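Angiotensin-converting enzyme (Anopheles gambiae, PDB 6S1Y) is a zinc metalloprotease of the angiotensin-converting enzyme family, which probably trims short peptides from their C-terminal end. Local coordinates at residues F297-P306 against L359-Q367; Q367-G378 against K543-S551. One frame throughout, in Å; residues are numbered along the deposited sequence.

Both contacts are built on helix 349-368, which carries the zinc ligands H357 and H361, and they follow each other along it. Contact 1 sets its second half, 359-367, against the last turn of helix 286-299 and the loop that follows; contact 2 takes its C-terminal end and the loop beyond, 367-378, to the end of helix 536-547. Q367 belongs to both. Their centres lie about 13 Å apart on the same side of the chain's centre, and they touch directly, N301 O lying 3.1 Å from K543 CD. Although 543-551 comes far later in the sequence, it thus packs beside 297-306, so two parts distant in sequence pack side by side along the helix that holds the metal.

Contact 1. Residues F297-P306 against L359-Q367; sequences FTSLNMTKLP and LGHIQYYLQ. With ZN (zinc ion), chain G; NAG (2-acetamido-2-deoxy-beta-D-glucopyranose), chain C; KSN ((2~{S})-2-[[(4~{S})-4-azanyl-5-oxidanyl-5-oxidanylidene-pentanoyl]amino]pentanedioic acid), chain H.
Q363, on the zinc-binding HExxH helix of this metalloprotease, has its OE1 gripped by two donors: T303 N from the loop at 3.0 Å and Q367 NE2 from one turn further along the helix at 2.8 Å. The backbone N-H comes in tilted 22° from the plane of the carbonyl, whereas the Q367 amide approaches almost head-on to the C=O. The other end of the Q363 amide, NE2, donates to T303 O at 2.9 Å, a nearly straight bond lying in the carbonyl plane on a lone pair. Q363 therefore reads both the N-H and the C=O of T303, and these bonds fix which way its amide is flipped. Its CG stands anti to the backbone N (chi1 -178°) and the chain then bends at chi2, which brings the amide to the backbone of T303.

The stem of Q363 is held as well. Its CB sits over one face of the F297 ring, 4.0 Å from the centroid and offset toward the rim, in a CH-pi contact, while M302 CE touches Q363 CG at 3.6 Å. F297 belongs to the Schellman motif that ends helix 286-299: M302 N bonds back to F297 O and N301 N to T298 O, with N301 at positive phi; N301 ND2 bears the glycan. Beyond T303 the contact turns apolar. L305 lies across L359 and I362, CD1 meeting L359 CD2 and CD2 meeting I362 CG2, and P306 CD rests near L366 CD1. H361 points away from this loop to the metal, which H357, E385 and a ligand carboxylate also coordinate; H361 NE2 lies 2.0 Å from the zinc ion.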
# COMPACT_ATOMS: atom_id res chain seq x y z
N PHE A 297 -7.42 17.04 -7.84
CA PHE A 297 -8.09 16.24 -8.86
C PHE A 297 -8.97 17.10 -9.77
O PHE A 297 -9.01 16.88 -10.99
CB PHE A 297 -8.93 15.14 -8.20
CG PHE A 297 -8.14 13.92 -7.82
CD1 PHE A 297 -7.70 13.03 -8.80
CD2 PHE A 297 -7.86 13.63 -6.49
CE1 PHE A 297 -6.96 11.89 -8.46
CE2 PHE A 297 -7.13 12.48 -6.15
CZ PHE A 297 -6.69 11.62 -7.13
N THR A 298 -9.68 18.08 -9.20
CA THR A 298 -10.51 18.95 -10.05
C THR A 298 -9.63 19.80 -10.97
O THR A 298 -9.96 19.99 -12.15
CB THR A 298 -11.43 19.83 -9.20
OG1 THR A 298 -10.66 20.66 -8.32
CG2 THR A 298 -12.37 18.98 -8.36
N SER A 299 -8.49 20.29 -10.47
CA SER A 299 -7.54 20.99 -11.32
C SER A 299 -7.11 20.16 -12.53
O SER A 299 -6.59 20.72 -13.50
CB SER A 299 -6.29 21.37 -10.52
OG SER A 299 -5.33 20.31 -10.55
N LEU A 300 -7.28 18.84 -12.47
CA LEU A 300 -6.92 17.97 -13.59
C LEU A 300 -8.12 17.63 -14.48
O LEU A 300 -8.05 16.68 -15.27
CB LEU A 300 -6.28 16.68 -13.10
CG LEU A 300 -4.99 16.78 -12.27
CD1 LEU A 300 -4.61 15.43 -11.66
CD2 LEU A 300 -3.84 17.31 -13.10
N ASN A 301 -9.23 18.37 -14.35
CA ASN A 301 -10.46 18.06 -15.08
C ASN A 301 -10.93 16.64 -14.78
O ASN A 301 -11.40 15.92 -15.66
CB ASN A 301 -10.30 18.25 -16.58
CG ASN A 301 -11.64 18.38 -17.30
OD1 ASN A 301 -12.54 19.06 -16.83
ND2 ASN A 301 -11.78 17.71 -18.45
N MET A 302 -10.82 16.24 -13.52
CA MET A 302 -11.26 14.94 -13.05
C MET A 302 -12.40 15.15 -12.06
O MET A 302 -12.66 16.27 -11.63
CB MET A 302 -10.08 14.17 -12.42
CG MET A 302 -8.95 13.85 -13.44
SD MET A 302 -7.52 12.87 -12.84
CE MET A 302 -8.25 11.24 -12.75
N THR A 303 -13.06 14.06 -11.68
CA THR A 303 -14.34 14.16 -11.01
C THR A 303 -14.20 14.73 -9.61
O THR A 303 -13.39 14.25 -8.81
CB THR A 303 -15.03 12.80 -10.94
OG1 THR A 303 -15.21 12.30 -12.27
CG2 THR A 303 -16.37 12.92 -10.22
N LYS A 304 -15.01 15.75 -9.31
CA LYS A 304 -15.12 16.29 -7.96
C LYS A 304 -15.79 15.28 -7.04
O LYS A 304 -16.63 14.49 -7.47
CB LYS A 304 -15.95 17.59 -7.99
CG LYS A 304 -16.04 18.33 -6.66
CD LYS A 304 -17.37 19.09 -6.54
CE LYS A 304 -17.16 20.55 -6.15
NZ LYS A 304 -16.16 20.74 -5.05
N LEU A 305 -15.43 15.32 -5.76
CA LEU A 305 -15.99 14.34 -4.83
C LEU A 305 -17.49 14.58 -4.67
O LEU A 305 -17.90 15.71 -4.41
CB LEU A 305 -15.30 14.43 -3.46
CG LEU A 305 -13.85 13.95 -3.39
CD1 LEU A 305 -13.23 14.26 -2.04
CD2 LEU A 305 -13.75 12.45 -3.66
N PRO A 306 -18.33 13.55 -4.79
CA PRO A 306 -19.77 13.73 -4.54
C PRO A 306 -20.06 14.01 -3.08
O PRO A 306 -19.26 13.72 -2.18
CB PRO A 306 -20.38 12.40 -4.97
CG PRO A 306 -19.24 11.37 -4.74
CD PRO A 306 -17.97 12.14 -5.06
N LEU A 359 -7.54 9.20 -1.79
CA LEU A 359 -8.40 9.90 -2.75
C LEU A 359 -8.14 9.42 -4.16
O LEU A 359 -9.00 9.58 -5.02
CB LEU A 359 -8.19 11.42 -2.70
CG LEU A 359 -8.81 12.16 -1.52
CD1 LEU A 359 -8.31 13.62 -1.45
CD2 LEU A 359 -10.34 12.13 -1.60
N GLY A 360 -6.95 8.85 -4.41
CA GLY A 360 -6.70 8.25 -5.71
C GLY A 360 -7.53 7.00 -5.92
O GLY A 360 -7.99 6.75 -7.04
N HIS A 361 -7.69 6.19 -4.87
CA HIS A 361 -8.63 5.07 -4.91
C HIS A 361 -10.04 5.57 -5.23
O HIS A 361 -10.71 5.06 -6.13
CB HIS A 361 -8.64 4.31 -3.57
CG HIS A 361 -7.44 3.43 -3.31
ND1 HIS A 361 -6.99 2.50 -4.22
CD2 HIS A 361 -6.66 3.29 -2.22
CE1 HIS A 361 -5.96 1.85 -3.71
NE2 HIS A 361 -5.74 2.31 -2.49
N ILE A 362 -10.51 6.59 -4.49
CA ILE A 362 -11.85 7.13 -4.71
C ILE A 362 -12.01 7.58 -6.16
O ILE A 362 -12.97 7.20 -6.84
CB ILE A 362 -12.14 8.29 -3.74
CG1 ILE A 362 -12.15 7.81 -2.30
CG2 ILE A 362 -13.48 8.93 -4.10
CD1 ILE A 362 -13.24 6.83 -1.97
N GLN A 363 -11.06 8.38 -6.66
CA GLN A 363 -11.15 8.87 -8.03
C GLN A 363 -11.23 7.71 -9.02
O GLN A 363 -11.95 7.78 -10.01
CB GLN A 363 -9.94 9.75 -8.35
CG GLN A 363 -9.96 10.35 -9.74
CD GLN A 363 -11.10 11.34 -9.94
OE1 GLN A 363 -11.68 11.43 -11.03
NE2 GLN A 363 -11.42 12.11 -8.89
N TYR A 364 -10.48 6.65 -8.77
CA TYR A 364 -10.54 5.51 -9.67
C TYR A 364 -11.96 4.93 -9.65
O TYR A 364 -12.56 4.69 -10.71
CB TYR A 364 -9.50 4.48 -9.26
CG TYR A 364 -8.88 3.60 -10.34
CD1 TYR A 364 -9.47 3.42 -11.58
CD2 TYR A 364 -7.68 2.92 -10.09
CE1 TYR A 364 -8.89 2.59 -12.56
CE2 TYR A 364 -7.09 2.10 -11.04
CZ TYR A 364 -7.69 1.93 -12.27
OH TYR A 364 -7.05 1.10 -13.18
N TYR A 365 -12.51 4.73 -8.45
CA TYR A 365 -13.90 4.30 -8.32
C TYR A 365 -14.82 5.16 -9.18
O TYR A 365 -15.61 4.65 -9.98
CB TYR A 365 -14.34 4.36 -6.84
CG TYR A 365 -13.59 3.46 -5.85
CD1 TYR A 365 -12.92 2.31 -6.25
CD2 TYR A 365 -13.56 3.79 -4.49
CE1 TYR A 365 -12.25 1.51 -5.34
CE2 TYR A 365 -12.90 2.99 -3.57
CZ TYR A 365 -12.24 1.86 -4.00
OH TYR A 365 -11.58 1.09 -3.06
N LEU A 366 -14.71 6.49 -9.04
CA LEU A 366 -15.61 7.39 -9.76
C LEU A 366 -15.42 7.28 -11.26
O LEU A 366 -16.39 7.37 -12.02
CB LEU A 366 -15.41 8.83 -9.30
CG LEU A 366 -15.82 9.06 -7.84
CD1 LEU A 366 -15.32 10.40 -7.34
CD2 LEU A 366 -17.36 8.97 -7.65
N GLN A 367 -14.19 7.03 -11.72
CA GLN A 367 -13.92 7.01 -13.16
C GLN A 367 -14.46 5.76 -13.84
O GLN A 367 -14.73 5.79 -15.05
CB GLN A 367 -12.42 7.14 -13.43
CG GLN A 367 -11.86 8.51 -13.12
CD GLN A 367 -12.37 9.58 -14.09
OE1 GLN A 367 -12.47 9.33 -15.29
NE2 GLN A 367 -12.69 10.75 -13.56
ZN ZN G . -4.15 1.81 -1.38
C1 NAG C . -12.97 17.74 -19.27
C2 NAG C . -12.58 18.34 -20.63
C3 NAG C . -13.77 18.34 -21.58
C4 NAG C . -14.41 16.95 -21.67
C5 NAG C . -14.72 16.43 -20.27
C6 NAG C . -15.21 15.01 -20.25
C7 NAG C . -10.79 20.02 -20.74
C8 NAG C . -10.42 21.45 -20.49
N2 NAG C . -12.05 19.69 -20.46
O3 NAG C . -13.31 18.74 -22.86
O4 NAG C . -15.59 17.01 -22.46
O5 NAG C . -13.53 16.45 -19.46
O6 NAG C . -15.47 14.56 -18.92
O7 NAG C . -9.98 19.21 -21.18
C10 KSN H . -7.57 -2.28 2.38
C13 KSN H . -4.71 1.10 0.97
C17 KSN H . 0.98 0.71 4.18
C02 KSN H . 0.70 1.55 2.93
C03 KSN H . -0.73 1.45 2.36
C04 KSN H . -1.81 0.96 3.30
C05 KSN H . -2.98 1.95 3.54
C07 KSN H . -4.75 0.46 2.38
C08 KSN H . -6.09 -0.17 2.73
C09 KSN H . -6.40 -1.42 1.88
N01 KSN H . 1.63 1.20 1.85
N06 KSN H . -4.37 1.66 3.15
O11 KSN H . -7.97 -2.17 3.58
O12 KSN H . -8.15 -3.12 1.61
O14 KSN H . -5.12 2.28 0.84
O15 KSN H . -4.25 0.49 -0.02
O16 KSN H . -2.76 2.96 4.14
O18 KSN H . 0.71 1.21 5.30
O19 KSN H . 1.47 -0.46 4.16

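Contact 2. Residues Q367-G378 against K543-S551; sequences QYQHQPVEFRGG and KEMLALGSS. With NAG (2-acetamido-2-deoxy-beta-D-glucopyranose), chain C.
Two helix ends meet here: the zinc-binding helix 349-368 runs out into a type I turn, Y368 to Q371, just where helix 536-547 gives way to a type II' turn, L548 to S551. Direct evidence of the join is a pair of hydrogen bonds to backbone carbonyls. Q371 NE2 reaches A547 O at 2.9 Å, with that oxygen 23° out of the plane of the glutamine amide, and S550 N gives its hydrogen to F375 O at 2.9 Å.

Between the helix ends the backbones come close, with A547 CA sending a CA-H...O contact to Q367 O. G549, at positive phi, brings its CA within 3.6 Å of Y368 CD2 and 3.5 Å of F375 O, the latter a CA-H...O contact. The Y368 ring meets L546 O at its edge, near the ring plane; its hydroxyl bonds to H384 NE2, and H384 in turn bonds to the zinc ligand H361. Q367 CB packs on L546 CB, and K543 leads away to the sugar on N301, where NZ bonds to O6.

At the far end F375 lies under the second turn, with S551 CA centred over one ring face, 3.5 Å from the centroid and 12° off the normal. S551 OG, placed between its backbone N and carbonyl carbon (chi1 64°), turns back to donate to L548 O at 2.7 Å, in the carbonyl plane on a lone pair.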
# COMPACT_ATOMS: atom_id res chain seq x y z
N GLN A 367 -14.19 7.03 -11.72
CA GLN A 367 -13.92 7.01 -13.16
C GLN A 367 -14.46 5.76 -13.84
O GLN A 367 -14.73 5.79 -15.05
CB GLN A 367 -12.42 7.14 -13.43
CG GLN A 367 -11.86 8.51 -13.12
CD GLN A 367 -12.37 9.58 -14.09
OE1 GLN A 367 -12.47 9.33 -15.29
NE2 GLN A 367 -12.69 10.75 -13.56
N TYR A 368 -14.58 4.64 -13.14
CA TYR A 368 -15.04 3.42 -13.79
C TYR A 368 -16.40 2.93 -13.28
O TYR A 368 -16.82 1.83 -13.63
CB TYR A 368 -13.98 2.31 -13.70
CG TYR A 368 -13.57 1.77 -12.33
CD1 TYR A 368 -14.52 1.36 -11.39
CD2 TYR A 368 -12.22 1.61 -12.00
CE1 TYR A 368 -14.13 0.83 -10.15
CE2 TYR A 368 -11.83 1.10 -10.76
CZ TYR A 368 -12.78 0.70 -9.85
OH TYR A 368 -12.38 0.18 -8.63
N GLN A 369 -17.11 3.74 -12.49
CA GLN A 369 -18.37 3.29 -11.91
C GLN A 369 -19.46 3.08 -12.96
O GLN A 369 -20.47 2.42 -12.64
CB GLN A 369 -18.85 4.27 -10.86
CG GLN A 369 -19.20 5.66 -11.35
CD GLN A 369 -19.77 6.52 -10.24
OE1 GLN A 369 -20.06 6.02 -9.15
NE2 GLN A 369 -19.93 7.80 -10.51
N HIS A 370 -19.29 3.58 -14.18
CA HIS A 370 -20.23 3.32 -15.26
C HIS A 370 -20.03 1.94 -15.89
O HIS A 370 -20.82 1.56 -16.76
CB HIS A 370 -20.07 4.37 -16.36
CG HIS A 370 -18.77 4.27 -17.09
ND1 HIS A 370 -17.64 4.97 -16.70
CD2 HIS A 370 -18.40 3.50 -18.15
CE1 HIS A 370 -16.64 4.66 -17.51
NE2 HIS A 370 -17.07 3.76 -18.39
N GLN A 371 -18.99 1.21 -15.51
CA GLN A 371 -18.74 -0.09 -16.11
C GLN A 371 -19.59 -1.17 -15.45
O GLN A 371 -20.14 -0.96 -14.37
CB GLN A 371 -17.26 -0.45 -15.98
CG GLN A 371 -16.29 0.50 -16.69
CD GLN A 371 -15.84 -0.00 -18.06
OE1 GLN A 371 -16.15 -1.11 -18.47
NE2 GLN A 371 -15.09 0.83 -18.77
N PRO A 372 -19.72 -2.33 -16.08
CA PRO A 372 -20.32 -3.47 -15.38
C PRO A 372 -19.49 -3.85 -14.16
O PRO A 372 -18.29 -3.58 -14.07
CB PRO A 372 -20.30 -4.59 -16.43
CG PRO A 372 -19.35 -4.13 -17.48
CD PRO A 372 -19.36 -2.64 -17.47
N VAL A 373 -20.17 -4.50 -13.20
CA VAL A 373 -19.60 -4.68 -11.87
C VAL A 373 -18.25 -5.40 -11.93
O VAL A 373 -17.31 -5.03 -11.23
CB VAL A 373 -20.59 -5.43 -10.96
CG1 VAL A 373 -20.97 -6.80 -11.55
CG2 VAL A 373 -20.00 -5.57 -9.57
N GLU A 374 -18.13 -6.43 -12.78
CA GLU A 374 -16.90 -7.21 -12.82
C GLU A 374 -15.75 -6.49 -13.53
O GLU A 374 -14.64 -7.02 -13.56
CB GLU A 374 -17.17 -8.56 -13.49
CG GLU A 374 -17.42 -8.52 -14.99
CD GLU A 374 -18.86 -8.18 -15.36
OE1 GLU A 374 -19.35 -8.69 -16.39
OE2 GLU A 374 -19.50 -7.39 -14.64
N PHE A 375 -15.99 -5.31 -14.11
CA PHE A 375 -14.91 -4.47 -14.61
C PHE A 375 -14.62 -3.30 -13.68
O PHE A 375 -13.72 -2.49 -13.97
CB PHE A 375 -15.23 -3.92 -16.00
CG PHE A 375 -15.15 -4.94 -17.11
CD1 PHE A 375 -14.63 -6.21 -16.89
CD2 PHE A 375 -15.59 -4.62 -18.38
CE1 PHE A 375 -14.55 -7.14 -17.93
CE2 PHE A 375 -15.53 -5.55 -19.42
CZ PHE A 375 -15.01 -6.80 -19.20
N ARG A 376 -15.35 -3.18 -12.57
CA ARG A 376 -15.14 -2.08 -11.63
C ARG A 376 -14.02 -2.45 -10.66
O ARG A 376 -14.22 -2.73 -9.48
CB ARG A 376 -16.45 -1.75 -10.92
CG ARG A 376 -17.48 -1.12 -11.84
CD ARG A 376 -18.83 -0.92 -11.19
NE ARG A 376 -18.86 0.20 -10.27
CZ ARG A 376 -19.98 0.71 -9.76
NH1 ARG A 376 -21.15 0.20 -10.12
NH2 ARG A 376 -19.93 1.74 -8.90
N GLY A 377 -12.80 -2.46 -11.22
CA GLY A 377 -11.57 -2.64 -10.47
C GLY A 377 -10.41 -2.06 -11.25
O GLY A 377 -10.56 -1.57 -12.38
N GLY A 378 -9.22 -2.13 -10.65
CA GLY A 378 -8.02 -1.69 -11.34
C GLY A 378 -7.65 -2.58 -12.52
O GLY A 378 -8.07 -3.73 -12.61
N LYS A 543 -7.59 10.23 -16.91
CA LYS A 543 -9.01 9.86 -16.94
C LYS A 543 -9.27 8.68 -17.87
O LYS A 543 -9.95 7.72 -17.51
CB LYS A 543 -9.88 11.02 -17.44
CG LYS A 543 -10.15 12.13 -16.48
CD LYS A 543 -10.84 13.30 -17.21
CE LYS A 543 -12.27 12.99 -17.59
NZ LYS A 543 -12.85 14.07 -18.43
N GLU A 544 -8.75 8.77 -19.10
CA GLU A 544 -9.00 7.72 -20.09
C GLU A 544 -8.52 6.37 -19.58
O GLU A 544 -9.23 5.36 -19.71
CB GLU A 544 -8.31 8.09 -21.41
CG GLU A 544 -8.81 7.29 -22.61
CD GLU A 544 -8.01 7.52 -23.89
OE1 GLU A 544 -7.58 8.67 -24.13
OE2 GLU A 544 -7.81 6.55 -24.66
N MET A 545 -7.32 6.31 -19.01
CA MET A 545 -6.81 5.04 -18.51
C MET A 545 -7.71 4.50 -17.40
O MET A 545 -8.12 3.34 -17.43
CB MET A 545 -5.37 5.19 -18.02
CG MET A 545 -4.77 3.90 -17.48
SD MET A 545 -2.98 4.04 -17.16
CE MET A 545 -2.94 4.96 -15.64
N LEU A 546 -8.05 5.35 -16.43
CA LEU A 546 -8.83 4.90 -15.29
C LEU A 546 -10.26 4.52 -15.68
O LEU A 546 -10.84 3.63 -15.06
CB LEU A 546 -8.86 5.98 -14.22
CG LEU A 546 -7.49 6.50 -13.78
CD1 LEU A 546 -7.65 7.46 -12.62
CD2 LEU A 546 -6.57 5.35 -13.42
N ALA A 547 -10.84 5.19 -16.68
CA ALA A 547 -12.21 4.87 -17.08
C ALA A 547 -12.31 3.44 -17.58
O ALA A 547 -13.40 2.85 -17.53
CB ALA A 547 -12.70 5.84 -18.16
N LEU A 548 -11.20 2.86 -18.05
CA LEU A 548 -11.23 1.48 -18.51
C LEU A 548 -11.54 0.49 -17.40
O LEU A 548 -12.01 -0.62 -17.69
CB LEU A 548 -9.89 1.10 -19.13
CG LEU A 548 -9.50 1.84 -20.41
CD1 LEU A 548 -8.08 1.44 -20.78
CD2 LEU A 548 -10.48 1.53 -21.54
N GLY A 549 -11.30 0.85 -16.14
CA GLY A 549 -11.39 -0.14 -15.08
C GLY A 549 -10.58 -1.36 -15.45
O GLY A 549 -9.40 -1.29 -15.83
N SER A 550 -11.23 -2.51 -15.36
CA SER A 550 -10.63 -3.80 -15.63
C SER A 550 -11.02 -4.35 -17.00
O SER A 550 -10.76 -5.52 -17.29
CB SER A 550 -11.04 -4.78 -14.53
OG SER A 550 -10.32 -5.99 -14.64
N SER A 551 -11.61 -3.52 -17.86
CA SER A 551 -12.22 -4.03 -19.08
C SER A 551 -11.19 -4.45 -20.11
O SER A 551 -11.50 -5.28 -20.97
CB SER A 551 -13.13 -2.97 -19.69
OG SER A 551 -12.40 -1.83 -20.09
C1 NAG C . -12.97 17.74 -19.27
C2 NAG C . -12.58 18.34 -20.63
C3 NAG C . -13.77 18.34 -21.58
C4 NAG C . -14.41 16.95 -21.67
C5 NAG C . -14.72 16.43 -20.27
C6 NAG C . -15.21 15.01 -20.25
C7 NAG C . -10.79 20.02 -20.74
C8 NAG C . -10.42 21.45 -20.49
N2 NAG C . -12.05 19.69 -20.46
O3 NAG C . -13.31 18.74 -22.86
O4 NAG C . -15.59 17.01 -22.46
O5 NAG C . -13.53 16.45 -19.46
O6 NAG C . -15.47 14.56 -18.92
O7 NAG C . -9.98 19.21 -21.18